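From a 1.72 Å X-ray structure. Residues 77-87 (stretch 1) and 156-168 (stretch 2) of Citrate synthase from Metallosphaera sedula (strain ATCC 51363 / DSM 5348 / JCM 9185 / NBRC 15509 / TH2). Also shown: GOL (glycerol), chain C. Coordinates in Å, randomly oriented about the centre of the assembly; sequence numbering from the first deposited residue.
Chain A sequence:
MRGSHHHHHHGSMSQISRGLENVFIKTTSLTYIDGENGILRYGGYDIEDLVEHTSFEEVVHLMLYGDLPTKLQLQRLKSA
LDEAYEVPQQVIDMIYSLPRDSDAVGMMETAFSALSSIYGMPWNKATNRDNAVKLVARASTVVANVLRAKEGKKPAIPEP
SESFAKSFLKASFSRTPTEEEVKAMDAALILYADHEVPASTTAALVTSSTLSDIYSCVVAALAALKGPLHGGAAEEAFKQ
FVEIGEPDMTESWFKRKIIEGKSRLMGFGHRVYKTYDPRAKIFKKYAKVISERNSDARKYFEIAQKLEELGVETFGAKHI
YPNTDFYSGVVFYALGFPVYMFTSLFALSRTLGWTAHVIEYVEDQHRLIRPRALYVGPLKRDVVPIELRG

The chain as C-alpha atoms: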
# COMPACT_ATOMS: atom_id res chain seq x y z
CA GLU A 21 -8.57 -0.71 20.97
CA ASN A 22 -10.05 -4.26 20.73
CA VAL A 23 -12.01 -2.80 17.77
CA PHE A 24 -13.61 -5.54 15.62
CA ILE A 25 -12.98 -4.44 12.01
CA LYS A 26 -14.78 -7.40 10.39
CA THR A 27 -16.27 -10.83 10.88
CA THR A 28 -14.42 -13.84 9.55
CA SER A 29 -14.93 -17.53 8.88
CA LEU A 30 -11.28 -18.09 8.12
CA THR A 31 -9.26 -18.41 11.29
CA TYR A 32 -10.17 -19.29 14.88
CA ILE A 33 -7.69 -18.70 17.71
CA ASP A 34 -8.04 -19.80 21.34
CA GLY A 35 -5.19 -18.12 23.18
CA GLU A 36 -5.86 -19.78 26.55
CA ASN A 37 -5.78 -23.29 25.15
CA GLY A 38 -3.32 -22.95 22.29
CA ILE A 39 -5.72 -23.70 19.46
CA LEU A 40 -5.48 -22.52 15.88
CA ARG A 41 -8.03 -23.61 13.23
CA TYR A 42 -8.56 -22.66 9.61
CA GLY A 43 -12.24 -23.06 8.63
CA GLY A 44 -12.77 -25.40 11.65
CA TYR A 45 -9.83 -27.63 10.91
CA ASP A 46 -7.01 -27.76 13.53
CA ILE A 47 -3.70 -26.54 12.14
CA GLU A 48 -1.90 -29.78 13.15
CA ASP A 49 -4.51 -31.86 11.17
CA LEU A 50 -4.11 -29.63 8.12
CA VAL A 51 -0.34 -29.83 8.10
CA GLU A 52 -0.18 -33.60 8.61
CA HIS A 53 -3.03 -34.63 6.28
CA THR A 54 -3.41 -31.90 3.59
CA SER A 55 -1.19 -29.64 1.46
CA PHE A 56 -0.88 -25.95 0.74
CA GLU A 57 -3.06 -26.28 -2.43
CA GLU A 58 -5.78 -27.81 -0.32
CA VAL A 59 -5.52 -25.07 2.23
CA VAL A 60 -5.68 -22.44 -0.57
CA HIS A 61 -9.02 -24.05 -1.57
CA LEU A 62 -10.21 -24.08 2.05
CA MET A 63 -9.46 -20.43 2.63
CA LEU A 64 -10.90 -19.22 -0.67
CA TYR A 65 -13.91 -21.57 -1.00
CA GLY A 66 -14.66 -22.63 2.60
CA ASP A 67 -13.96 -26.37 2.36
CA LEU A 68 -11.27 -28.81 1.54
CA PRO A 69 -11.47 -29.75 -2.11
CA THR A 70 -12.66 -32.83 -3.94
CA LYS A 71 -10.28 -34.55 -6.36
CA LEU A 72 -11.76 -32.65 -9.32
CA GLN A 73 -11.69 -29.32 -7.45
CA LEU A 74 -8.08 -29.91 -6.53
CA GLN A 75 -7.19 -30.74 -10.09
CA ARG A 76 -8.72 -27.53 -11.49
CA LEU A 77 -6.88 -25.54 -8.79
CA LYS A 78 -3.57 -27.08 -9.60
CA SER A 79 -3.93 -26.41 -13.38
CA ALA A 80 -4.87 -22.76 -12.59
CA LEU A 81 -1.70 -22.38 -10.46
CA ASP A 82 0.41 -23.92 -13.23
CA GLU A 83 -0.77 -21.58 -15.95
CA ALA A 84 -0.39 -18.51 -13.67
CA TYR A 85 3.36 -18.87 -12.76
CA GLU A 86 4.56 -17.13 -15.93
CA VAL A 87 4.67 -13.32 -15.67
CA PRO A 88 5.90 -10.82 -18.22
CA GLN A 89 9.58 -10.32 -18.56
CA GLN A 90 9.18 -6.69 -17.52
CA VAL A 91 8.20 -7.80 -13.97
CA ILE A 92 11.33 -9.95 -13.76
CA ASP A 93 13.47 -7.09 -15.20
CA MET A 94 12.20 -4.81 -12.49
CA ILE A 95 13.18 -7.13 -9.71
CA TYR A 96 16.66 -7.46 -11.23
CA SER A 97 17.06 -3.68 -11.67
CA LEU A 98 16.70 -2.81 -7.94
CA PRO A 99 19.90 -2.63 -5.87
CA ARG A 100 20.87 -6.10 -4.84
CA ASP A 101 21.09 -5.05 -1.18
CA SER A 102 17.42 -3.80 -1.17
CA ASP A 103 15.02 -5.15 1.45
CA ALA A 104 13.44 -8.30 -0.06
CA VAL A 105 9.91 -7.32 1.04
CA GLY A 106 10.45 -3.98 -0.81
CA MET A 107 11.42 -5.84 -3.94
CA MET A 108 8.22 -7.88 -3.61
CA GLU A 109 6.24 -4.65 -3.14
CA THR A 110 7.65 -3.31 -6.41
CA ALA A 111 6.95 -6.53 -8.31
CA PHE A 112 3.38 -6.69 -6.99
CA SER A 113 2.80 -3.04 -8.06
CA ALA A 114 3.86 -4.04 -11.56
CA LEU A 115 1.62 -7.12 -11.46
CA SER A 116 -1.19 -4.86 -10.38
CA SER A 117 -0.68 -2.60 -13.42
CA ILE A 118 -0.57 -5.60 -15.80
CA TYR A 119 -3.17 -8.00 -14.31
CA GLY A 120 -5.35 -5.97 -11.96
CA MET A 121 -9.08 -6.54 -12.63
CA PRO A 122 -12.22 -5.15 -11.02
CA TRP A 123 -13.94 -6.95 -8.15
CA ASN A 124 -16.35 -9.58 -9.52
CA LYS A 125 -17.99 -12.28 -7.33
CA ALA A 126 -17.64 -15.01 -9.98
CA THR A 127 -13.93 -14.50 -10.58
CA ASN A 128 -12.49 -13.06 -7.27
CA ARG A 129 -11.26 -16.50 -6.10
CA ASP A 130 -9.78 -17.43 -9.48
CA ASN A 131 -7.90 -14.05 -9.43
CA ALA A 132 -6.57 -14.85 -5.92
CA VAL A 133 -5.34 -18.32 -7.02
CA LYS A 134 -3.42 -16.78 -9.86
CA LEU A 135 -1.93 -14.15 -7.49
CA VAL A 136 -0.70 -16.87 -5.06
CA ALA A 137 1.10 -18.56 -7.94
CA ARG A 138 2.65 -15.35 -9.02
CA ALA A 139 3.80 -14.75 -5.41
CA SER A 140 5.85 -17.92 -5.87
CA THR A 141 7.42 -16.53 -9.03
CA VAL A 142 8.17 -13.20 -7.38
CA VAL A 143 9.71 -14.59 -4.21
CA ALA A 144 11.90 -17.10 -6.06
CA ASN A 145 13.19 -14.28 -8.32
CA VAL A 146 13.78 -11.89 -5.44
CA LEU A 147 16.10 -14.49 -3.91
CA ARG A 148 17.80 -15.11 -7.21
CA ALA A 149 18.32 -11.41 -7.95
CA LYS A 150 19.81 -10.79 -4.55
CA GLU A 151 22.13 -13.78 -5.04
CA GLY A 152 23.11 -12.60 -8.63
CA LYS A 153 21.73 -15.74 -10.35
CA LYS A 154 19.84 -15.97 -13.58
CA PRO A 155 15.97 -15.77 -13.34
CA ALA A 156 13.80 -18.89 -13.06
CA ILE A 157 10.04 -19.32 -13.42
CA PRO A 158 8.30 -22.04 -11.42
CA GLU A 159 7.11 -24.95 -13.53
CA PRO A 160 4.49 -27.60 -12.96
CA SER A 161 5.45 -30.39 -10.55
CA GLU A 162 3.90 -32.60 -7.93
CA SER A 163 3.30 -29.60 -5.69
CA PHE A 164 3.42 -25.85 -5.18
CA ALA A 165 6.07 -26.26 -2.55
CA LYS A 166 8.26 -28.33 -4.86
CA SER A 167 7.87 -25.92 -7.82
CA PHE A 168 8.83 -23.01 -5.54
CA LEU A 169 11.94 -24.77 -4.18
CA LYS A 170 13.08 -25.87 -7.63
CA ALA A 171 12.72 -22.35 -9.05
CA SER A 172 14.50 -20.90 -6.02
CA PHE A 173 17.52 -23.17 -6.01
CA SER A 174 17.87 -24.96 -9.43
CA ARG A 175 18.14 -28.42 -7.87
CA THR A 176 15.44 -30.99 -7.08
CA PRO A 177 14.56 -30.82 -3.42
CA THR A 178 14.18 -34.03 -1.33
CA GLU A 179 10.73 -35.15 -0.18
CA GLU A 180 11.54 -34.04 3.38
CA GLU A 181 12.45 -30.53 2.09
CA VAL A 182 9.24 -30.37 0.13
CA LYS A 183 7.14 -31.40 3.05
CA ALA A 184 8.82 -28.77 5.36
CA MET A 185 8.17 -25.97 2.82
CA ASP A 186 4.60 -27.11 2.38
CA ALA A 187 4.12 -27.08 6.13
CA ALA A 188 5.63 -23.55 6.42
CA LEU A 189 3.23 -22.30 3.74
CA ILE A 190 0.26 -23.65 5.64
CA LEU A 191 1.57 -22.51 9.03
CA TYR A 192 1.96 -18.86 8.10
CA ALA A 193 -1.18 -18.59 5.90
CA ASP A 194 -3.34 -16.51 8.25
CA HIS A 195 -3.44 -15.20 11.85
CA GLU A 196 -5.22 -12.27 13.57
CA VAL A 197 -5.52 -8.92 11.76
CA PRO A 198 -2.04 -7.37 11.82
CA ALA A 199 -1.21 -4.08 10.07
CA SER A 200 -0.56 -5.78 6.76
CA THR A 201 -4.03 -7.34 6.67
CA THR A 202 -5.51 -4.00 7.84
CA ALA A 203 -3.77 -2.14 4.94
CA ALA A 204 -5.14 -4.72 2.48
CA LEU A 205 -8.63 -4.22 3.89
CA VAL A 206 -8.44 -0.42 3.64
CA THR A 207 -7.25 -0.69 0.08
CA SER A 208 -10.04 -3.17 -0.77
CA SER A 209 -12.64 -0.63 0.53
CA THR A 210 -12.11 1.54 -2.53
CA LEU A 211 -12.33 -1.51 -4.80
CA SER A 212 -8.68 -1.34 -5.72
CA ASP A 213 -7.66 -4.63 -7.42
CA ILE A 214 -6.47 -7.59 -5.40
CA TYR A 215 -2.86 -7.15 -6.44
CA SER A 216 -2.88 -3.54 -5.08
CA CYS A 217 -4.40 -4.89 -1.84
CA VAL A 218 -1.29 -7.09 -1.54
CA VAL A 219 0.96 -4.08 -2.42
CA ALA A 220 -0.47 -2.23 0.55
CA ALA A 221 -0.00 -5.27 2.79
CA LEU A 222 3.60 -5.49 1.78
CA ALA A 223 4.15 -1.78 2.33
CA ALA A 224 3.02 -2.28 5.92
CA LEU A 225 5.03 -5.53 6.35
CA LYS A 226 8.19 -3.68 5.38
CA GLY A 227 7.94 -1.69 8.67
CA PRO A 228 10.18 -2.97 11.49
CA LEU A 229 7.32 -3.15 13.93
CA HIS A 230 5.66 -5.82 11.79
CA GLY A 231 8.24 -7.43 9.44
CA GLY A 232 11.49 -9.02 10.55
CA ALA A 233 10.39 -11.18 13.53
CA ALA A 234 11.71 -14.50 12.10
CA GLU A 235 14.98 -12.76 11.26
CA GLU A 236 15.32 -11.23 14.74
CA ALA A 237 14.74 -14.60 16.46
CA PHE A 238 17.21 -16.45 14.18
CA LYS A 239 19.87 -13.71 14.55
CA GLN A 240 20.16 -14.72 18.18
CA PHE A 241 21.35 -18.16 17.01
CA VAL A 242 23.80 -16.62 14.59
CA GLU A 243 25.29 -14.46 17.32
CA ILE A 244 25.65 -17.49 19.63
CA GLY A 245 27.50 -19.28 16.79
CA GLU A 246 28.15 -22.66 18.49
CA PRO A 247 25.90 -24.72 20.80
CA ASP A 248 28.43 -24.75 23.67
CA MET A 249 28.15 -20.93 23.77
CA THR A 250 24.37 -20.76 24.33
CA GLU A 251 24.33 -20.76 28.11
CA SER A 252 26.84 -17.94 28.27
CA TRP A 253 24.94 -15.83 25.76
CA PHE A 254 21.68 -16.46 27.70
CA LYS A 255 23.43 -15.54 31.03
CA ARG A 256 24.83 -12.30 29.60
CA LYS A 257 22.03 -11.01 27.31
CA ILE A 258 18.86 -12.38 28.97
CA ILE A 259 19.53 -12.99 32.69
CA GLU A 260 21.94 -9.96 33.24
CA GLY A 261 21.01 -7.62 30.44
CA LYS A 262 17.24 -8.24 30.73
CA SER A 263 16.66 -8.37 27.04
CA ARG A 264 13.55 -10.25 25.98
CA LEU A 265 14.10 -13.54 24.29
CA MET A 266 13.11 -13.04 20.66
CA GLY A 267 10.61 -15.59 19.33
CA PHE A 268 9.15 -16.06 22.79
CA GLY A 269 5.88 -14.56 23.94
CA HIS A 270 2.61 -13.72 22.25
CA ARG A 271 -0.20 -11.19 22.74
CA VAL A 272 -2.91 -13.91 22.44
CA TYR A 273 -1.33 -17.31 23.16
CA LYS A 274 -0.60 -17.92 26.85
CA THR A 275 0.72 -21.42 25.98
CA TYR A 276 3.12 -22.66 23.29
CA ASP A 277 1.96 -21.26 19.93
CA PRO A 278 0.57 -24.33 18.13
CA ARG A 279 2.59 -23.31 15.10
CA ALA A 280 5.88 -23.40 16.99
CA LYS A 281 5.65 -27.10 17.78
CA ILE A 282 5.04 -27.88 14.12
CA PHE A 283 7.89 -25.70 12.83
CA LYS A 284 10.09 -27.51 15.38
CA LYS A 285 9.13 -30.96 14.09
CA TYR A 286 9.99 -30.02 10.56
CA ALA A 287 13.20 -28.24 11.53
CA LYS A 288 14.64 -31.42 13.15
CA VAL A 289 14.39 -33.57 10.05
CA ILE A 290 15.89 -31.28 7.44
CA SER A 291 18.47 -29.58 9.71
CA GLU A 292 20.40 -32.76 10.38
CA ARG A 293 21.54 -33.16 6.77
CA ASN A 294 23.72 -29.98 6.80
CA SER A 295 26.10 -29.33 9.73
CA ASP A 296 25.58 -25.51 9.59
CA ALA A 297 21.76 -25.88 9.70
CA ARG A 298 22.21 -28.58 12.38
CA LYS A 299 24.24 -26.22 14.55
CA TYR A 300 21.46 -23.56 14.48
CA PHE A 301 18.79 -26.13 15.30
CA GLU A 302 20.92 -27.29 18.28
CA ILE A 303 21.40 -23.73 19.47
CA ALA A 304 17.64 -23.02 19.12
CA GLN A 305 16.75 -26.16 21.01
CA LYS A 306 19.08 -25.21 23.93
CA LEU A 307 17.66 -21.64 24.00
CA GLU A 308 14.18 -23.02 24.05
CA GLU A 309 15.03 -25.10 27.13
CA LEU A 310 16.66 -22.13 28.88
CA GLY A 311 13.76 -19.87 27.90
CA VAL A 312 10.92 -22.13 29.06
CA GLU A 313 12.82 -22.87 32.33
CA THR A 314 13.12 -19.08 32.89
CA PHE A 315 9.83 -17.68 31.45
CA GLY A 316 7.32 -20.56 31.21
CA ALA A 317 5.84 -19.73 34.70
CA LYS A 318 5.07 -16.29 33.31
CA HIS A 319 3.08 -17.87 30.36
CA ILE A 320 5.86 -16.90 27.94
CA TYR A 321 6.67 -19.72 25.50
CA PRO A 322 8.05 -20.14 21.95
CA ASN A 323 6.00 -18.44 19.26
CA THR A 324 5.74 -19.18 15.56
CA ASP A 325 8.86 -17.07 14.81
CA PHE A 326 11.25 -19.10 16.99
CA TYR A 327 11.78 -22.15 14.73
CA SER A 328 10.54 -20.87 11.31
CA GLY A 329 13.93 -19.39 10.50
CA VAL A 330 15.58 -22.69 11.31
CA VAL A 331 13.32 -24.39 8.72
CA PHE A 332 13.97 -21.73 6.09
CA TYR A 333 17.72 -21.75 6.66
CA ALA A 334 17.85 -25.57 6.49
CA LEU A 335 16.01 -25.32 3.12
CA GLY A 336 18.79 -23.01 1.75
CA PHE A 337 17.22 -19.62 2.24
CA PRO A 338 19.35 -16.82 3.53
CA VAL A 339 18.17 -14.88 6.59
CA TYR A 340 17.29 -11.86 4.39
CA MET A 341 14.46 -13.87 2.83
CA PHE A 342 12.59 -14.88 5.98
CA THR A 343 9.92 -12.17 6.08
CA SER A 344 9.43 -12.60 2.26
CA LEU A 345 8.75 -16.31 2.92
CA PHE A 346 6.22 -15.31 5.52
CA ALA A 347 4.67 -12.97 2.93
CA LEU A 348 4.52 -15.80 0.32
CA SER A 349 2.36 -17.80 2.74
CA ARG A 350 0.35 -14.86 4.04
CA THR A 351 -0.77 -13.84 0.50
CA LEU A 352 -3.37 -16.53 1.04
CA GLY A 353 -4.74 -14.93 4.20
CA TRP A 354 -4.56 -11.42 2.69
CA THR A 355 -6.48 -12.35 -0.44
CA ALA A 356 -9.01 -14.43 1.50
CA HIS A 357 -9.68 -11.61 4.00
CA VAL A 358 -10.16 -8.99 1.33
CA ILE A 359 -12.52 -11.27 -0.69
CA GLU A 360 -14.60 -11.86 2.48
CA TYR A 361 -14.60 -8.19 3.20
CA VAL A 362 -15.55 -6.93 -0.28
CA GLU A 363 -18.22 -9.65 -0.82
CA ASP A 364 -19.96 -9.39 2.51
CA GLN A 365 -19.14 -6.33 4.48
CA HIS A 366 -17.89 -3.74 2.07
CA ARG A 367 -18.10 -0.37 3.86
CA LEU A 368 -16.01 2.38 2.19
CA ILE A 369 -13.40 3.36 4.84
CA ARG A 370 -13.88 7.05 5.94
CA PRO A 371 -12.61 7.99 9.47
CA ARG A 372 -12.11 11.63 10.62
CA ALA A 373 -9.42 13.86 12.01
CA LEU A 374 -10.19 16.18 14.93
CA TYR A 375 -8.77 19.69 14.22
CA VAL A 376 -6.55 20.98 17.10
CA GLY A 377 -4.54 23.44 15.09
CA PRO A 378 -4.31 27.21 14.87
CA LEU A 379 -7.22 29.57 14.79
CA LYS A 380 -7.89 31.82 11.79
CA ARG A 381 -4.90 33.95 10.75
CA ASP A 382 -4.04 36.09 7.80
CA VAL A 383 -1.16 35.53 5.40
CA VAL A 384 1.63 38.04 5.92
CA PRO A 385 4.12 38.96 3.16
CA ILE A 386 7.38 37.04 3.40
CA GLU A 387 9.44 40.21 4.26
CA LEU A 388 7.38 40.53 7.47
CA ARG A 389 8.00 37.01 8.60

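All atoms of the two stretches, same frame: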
# COMPACT_ATOMS: atom_id res chain seq x y z
N LEU A 77 -7.73 -26.49 -9.52
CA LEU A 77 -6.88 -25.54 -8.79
C LEU A 77 -5.45 -25.66 -9.15
O LEU A 77 -4.80 -24.65 -9.38
CB LEU A 77 -7.06 -25.71 -7.29
CG LEU A 77 -6.05 -24.94 -6.40
CD1 LEU A 77 -6.23 -23.51 -6.69
CD2 LEU A 77 -6.42 -25.20 -4.96
N LYS A 78 -4.90 -26.87 -9.16
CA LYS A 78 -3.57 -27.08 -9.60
C LYS A 78 -3.26 -26.62 -11.02
O LYS A 78 -2.19 -26.03 -11.24
CB LYS A 78 -3.23 -28.54 -9.46
CG LYS A 78 -3.08 -28.95 -8.01
CD LYS A 78 -2.81 -30.43 -7.94
CE LYS A 78 -2.37 -30.80 -6.52
NZ LYS A 78 -2.16 -32.26 -6.51
N SER A 79 -4.13 -26.90 -11.99
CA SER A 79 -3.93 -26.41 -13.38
C SER A 79 -3.94 -24.86 -13.42
O SER A 79 -3.17 -24.25 -14.17
CB SER A 79 -5.06 -26.86 -14.31
OG SER A 79 -5.12 -28.24 -14.26
N ALA A 80 -4.79 -24.25 -12.63
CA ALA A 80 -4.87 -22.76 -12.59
C ALA A 80 -3.56 -22.16 -12.01
O ALA A 80 -3.01 -21.18 -12.57
CB ALA A 80 -6.05 -22.32 -11.79
N LEU A 81 -3.01 -22.79 -10.97
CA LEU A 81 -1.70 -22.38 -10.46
C LEU A 81 -0.63 -22.52 -11.53
O LEU A 81 0.12 -21.58 -11.79
CB LEU A 81 -1.27 -23.18 -9.23
CG LEU A 81 -2.09 -22.92 -8.01
CD1 LEU A 81 -1.84 -24.05 -7.00
CD2 LEU A 81 -1.70 -21.59 -7.34
N ASP A 82 -0.60 -23.68 -12.21
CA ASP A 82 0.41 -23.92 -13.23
C ASP A 82 0.43 -22.91 -14.36
O ASP A 82 1.48 -22.48 -14.76
CB ASP A 82 0.28 -25.29 -13.88
CG ASP A 82 0.65 -26.43 -12.91
OD1 ASP A 82 1.35 -26.17 -11.88
OD2 ASP A 82 0.26 -27.60 -13.16
N GLU A 83 -0.74 -22.49 -14.77
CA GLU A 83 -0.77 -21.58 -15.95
C GLU A 83 -0.47 -20.15 -15.49
O GLU A 83 -0.11 -19.34 -16.30
CB GLU A 83 -2.07 -21.73 -16.73
CG GLU A 83 -3.26 -21.13 -16.08
CD GLU A 83 -4.59 -21.42 -16.79
OE1 GLU A 83 -5.65 -21.43 -16.07
OE2 GLU A 83 -4.59 -21.60 -18.04
N ALA A 84 -0.61 -19.86 -14.19
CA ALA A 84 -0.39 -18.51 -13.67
C ALA A 84 1.08 -18.20 -13.33
O ALA A 84 1.39 -17.04 -13.18
CB ALA A 84 -1.27 -18.31 -12.47
N TYR A 85 1.97 -19.17 -13.19
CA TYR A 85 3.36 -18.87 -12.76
C TYR A 85 4.07 -17.87 -13.64
O TYR A 85 4.81 -17.05 -13.13
CB TYR A 85 4.24 -20.12 -12.72
CG TYR A 85 3.86 -21.05 -11.58
CD1 TYR A 85 3.86 -20.59 -10.25
CD2 TYR A 85 3.66 -22.41 -11.81
CE1 TYR A 85 3.51 -21.42 -9.20
CE2 TYR A 85 3.42 -23.30 -10.76
CZ TYR A 85 3.30 -22.79 -9.47
OH TYR A 85 3.06 -23.67 -8.47
N GLU A 86 3.89 -17.98 -14.96
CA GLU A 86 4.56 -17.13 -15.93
C GLU A 86 4.03 -15.70 -15.79
O GLU A 86 2.81 -15.44 -15.76
CB GLU A 86 4.43 -17.65 -17.43
CG GLU A 86 3.01 -18.05 -17.91
CD GLU A 86 2.93 -19.17 -19.04
OE1 GLU A 86 3.53 -18.95 -20.12
OE2 GLU A 86 2.23 -20.25 -18.87
N VAL A 87 4.98 -14.77 -15.63
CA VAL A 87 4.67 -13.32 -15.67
C VAL A 87 5.47 -12.64 -16.77
O VAL A 87 6.44 -13.19 -17.22
CB VAL A 87 4.98 -12.66 -14.31
CG1 VAL A 87 4.07 -13.33 -13.26
CG2 VAL A 87 6.44 -12.76 -13.91
N ALA A 156 14.44 -17.58 -12.83
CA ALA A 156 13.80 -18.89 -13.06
C ALA A 156 12.33 -18.78 -12.75
O ALA A 156 11.98 -18.33 -11.64
CB ALA A 156 14.39 -19.94 -12.14
N ILE A 157 11.50 -19.29 -13.62
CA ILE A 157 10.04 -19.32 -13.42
C ILE A 157 9.63 -20.67 -12.92
O ILE A 157 10.02 -21.71 -13.51
CB ILE A 157 9.32 -19.04 -14.77
CG1 ILE A 157 9.88 -17.76 -15.44
CG2 ILE A 157 7.78 -18.99 -14.60
CD1 ILE A 157 9.69 -16.49 -14.64
N PRO A 158 8.83 -20.73 -11.82
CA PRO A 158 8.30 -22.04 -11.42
C PRO A 158 7.57 -22.77 -12.53
O PRO A 158 6.87 -22.16 -13.34
CB PRO A 158 7.38 -21.74 -10.30
CG PRO A 158 7.86 -20.35 -9.76
CD PRO A 158 8.28 -19.64 -11.00
N GLU A 159 7.76 -24.07 -12.55
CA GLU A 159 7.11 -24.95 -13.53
C GLU A 159 6.29 -25.98 -12.82
O GLU A 159 6.57 -26.31 -11.65
CB GLU A 159 8.16 -25.65 -14.35
CG GLU A 159 9.06 -24.65 -14.96
CD GLU A 159 9.92 -25.21 -16.05
OE1 GLU A 159 10.55 -26.27 -15.85
OE2 GLU A 159 9.97 -24.53 -17.08
N PRO A 160 5.30 -26.54 -13.53
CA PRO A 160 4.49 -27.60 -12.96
C PRO A 160 5.31 -28.71 -12.35
O PRO A 160 6.40 -29.05 -12.80
CB PRO A 160 3.72 -28.13 -14.15
CG PRO A 160 3.69 -26.99 -15.08
CD PRO A 160 5.07 -26.45 -14.99
N SER A 161 4.81 -29.26 -11.24
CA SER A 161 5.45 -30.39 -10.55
C SER A 161 4.39 -31.02 -9.72
O SER A 161 3.22 -30.63 -9.78
CB SER A 161 6.70 -29.97 -9.70
OG SER A 161 6.33 -29.38 -8.44
N GLU A 162 4.80 -31.94 -8.90
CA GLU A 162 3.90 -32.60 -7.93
C GLU A 162 3.30 -31.71 -6.87
O GLU A 162 2.26 -32.05 -6.32
CB GLU A 162 4.60 -33.85 -7.33
CG GLU A 162 4.66 -34.91 -8.48
CD GLU A 162 5.59 -36.10 -8.27
OE1 GLU A 162 6.65 -36.18 -8.94
OE2 GLU A 162 5.22 -36.98 -7.45
N SER A 163 3.92 -30.54 -6.62
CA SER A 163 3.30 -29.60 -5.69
C SER A 163 3.87 -28.18 -5.79
O SER A 163 4.97 -27.94 -6.30
CB SER A 163 3.46 -30.06 -4.27
OG SER A 163 4.83 -29.99 -3.85
N PHE A 164 3.08 -27.28 -5.25
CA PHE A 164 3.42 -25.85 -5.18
C PHE A 164 4.70 -25.67 -4.46
O PHE A 164 5.58 -24.96 -4.94
CB PHE A 164 2.28 -25.13 -4.52
CG PHE A 164 2.47 -23.61 -4.38
CD1 PHE A 164 3.19 -23.07 -3.35
CD2 PHE A 164 1.85 -22.74 -5.29
CE1 PHE A 164 3.36 -21.63 -3.22
CE2 PHE A 164 1.99 -21.37 -5.20
CZ PHE A 164 2.70 -20.80 -4.11
N ALA A 165 4.82 -26.33 -3.32
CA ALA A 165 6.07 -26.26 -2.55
C ALA A 165 7.29 -26.70 -3.34
O ALA A 165 8.35 -26.10 -3.31
CB ALA A 165 5.96 -27.08 -1.26
N LYS A 166 7.16 -27.84 -4.03
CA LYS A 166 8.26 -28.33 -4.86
C LYS A 166 8.64 -27.39 -6.02
O LYS A 166 9.81 -27.13 -6.23
CB LYS A 166 7.96 -29.76 -5.39
CG LYS A 166 9.17 -30.37 -6.01
CD LYS A 166 8.81 -31.75 -6.54
CE LYS A 166 10.02 -32.31 -7.27
NZ LYS A 166 9.81 -33.81 -7.44
N SER A 167 7.65 -26.88 -6.70
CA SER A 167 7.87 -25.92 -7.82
C SER A 167 8.59 -24.66 -7.35
O SER A 167 9.54 -24.17 -8.03
CB SER A 167 6.57 -25.57 -8.51
OG SER A 167 5.99 -26.70 -9.14
N PHE A 168 8.22 -24.20 -6.15
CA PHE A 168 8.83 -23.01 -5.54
C PHE A 168 10.30 -23.27 -5.17
O PHE A 168 11.24 -22.50 -5.50
CB PHE A 168 7.96 -22.52 -4.34
CG PHE A 168 8.65 -21.44 -3.57
CD1 PHE A 168 8.91 -20.22 -4.19
CD2 PHE A 168 9.14 -21.65 -2.25
CE1 PHE A 168 9.58 -19.20 -3.53
CE2 PHE A 168 9.82 -20.64 -1.59
CZ PHE A 168 10.01 -19.40 -2.22
C1 GOL C . 0.21 -27.35 -8.52
O1 GOL C . 0.31 -28.47 -7.64
C2 GOL C . 1.56 -26.60 -8.52
O2 GOL C . 1.41 -25.43 -9.29
C3 GOL C . 2.77 -27.34 -9.09
O3 GOL C . 2.39 -28.09 -10.25
O HOH W 1 -0.34 -33.11 -8.30
O HOH W 2 5.29 -22.73 -6.74

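The first stretch is the last part of a helix that leads into a loop near Tyr85; the second is an extended, proline-containing segment that turns into a new helix at Phe164. The backbones are closest where Asp82 faces Pro160, with 5.5 Å between their CA atoms, and stand about 8 Å apart at Leu81 and Phe164. No direct hydrogen bond joins the stretches, so packing, water and a glycerol make the contact.

Tyr85 is its centre. Its CA-to-CB bond points toward the second stretch, and its ring receives Pro158 over one face: Pro158 CB lies 3.8 Å from the ring centroid, 13° off the normal, a CH-pi contact for which the flat aromatic surface and the rigid proline ring are well matched. Ile157 adds a branched aliphatic surface, its CG2 lying 4.2 Å from Tyr85 CB. At the ring's edge is Phe164, with CE2 4.3 Å from Tyr85 CE1; Leu81 CD2 reaches Phe164 CD2 at 4.3 Å, extending the apolar patch.

The tyrosine hydroxyl keeps a polar group in this setting. It lies 2.5 Å from glycerol O2 and, through a water 3.0 Å from Tyr85 OH, is linked to Phe164 O, to which that water donates. Glycerol, probably from the crystallisation liquor, bridges the stretches: its O2 donates to Asp82 OD1 (2.7 Å), while Ser161 N donates to its O3 (2.9 Å). A second water accepts from Lys78 NZ at 2.7 Å and makes a weak bond to Glu162 O.

Small serines order the turn. Ser167 OG donates to Glu159 O (2.6 Å) and accepts from Ser161 OG (2.8 Å), tying the loop to the helix. Ser163 is the N-cap: its short side chain lets OG accept from Lys166 N at 3.2 Å, satisfying an amide in the helix's first turn.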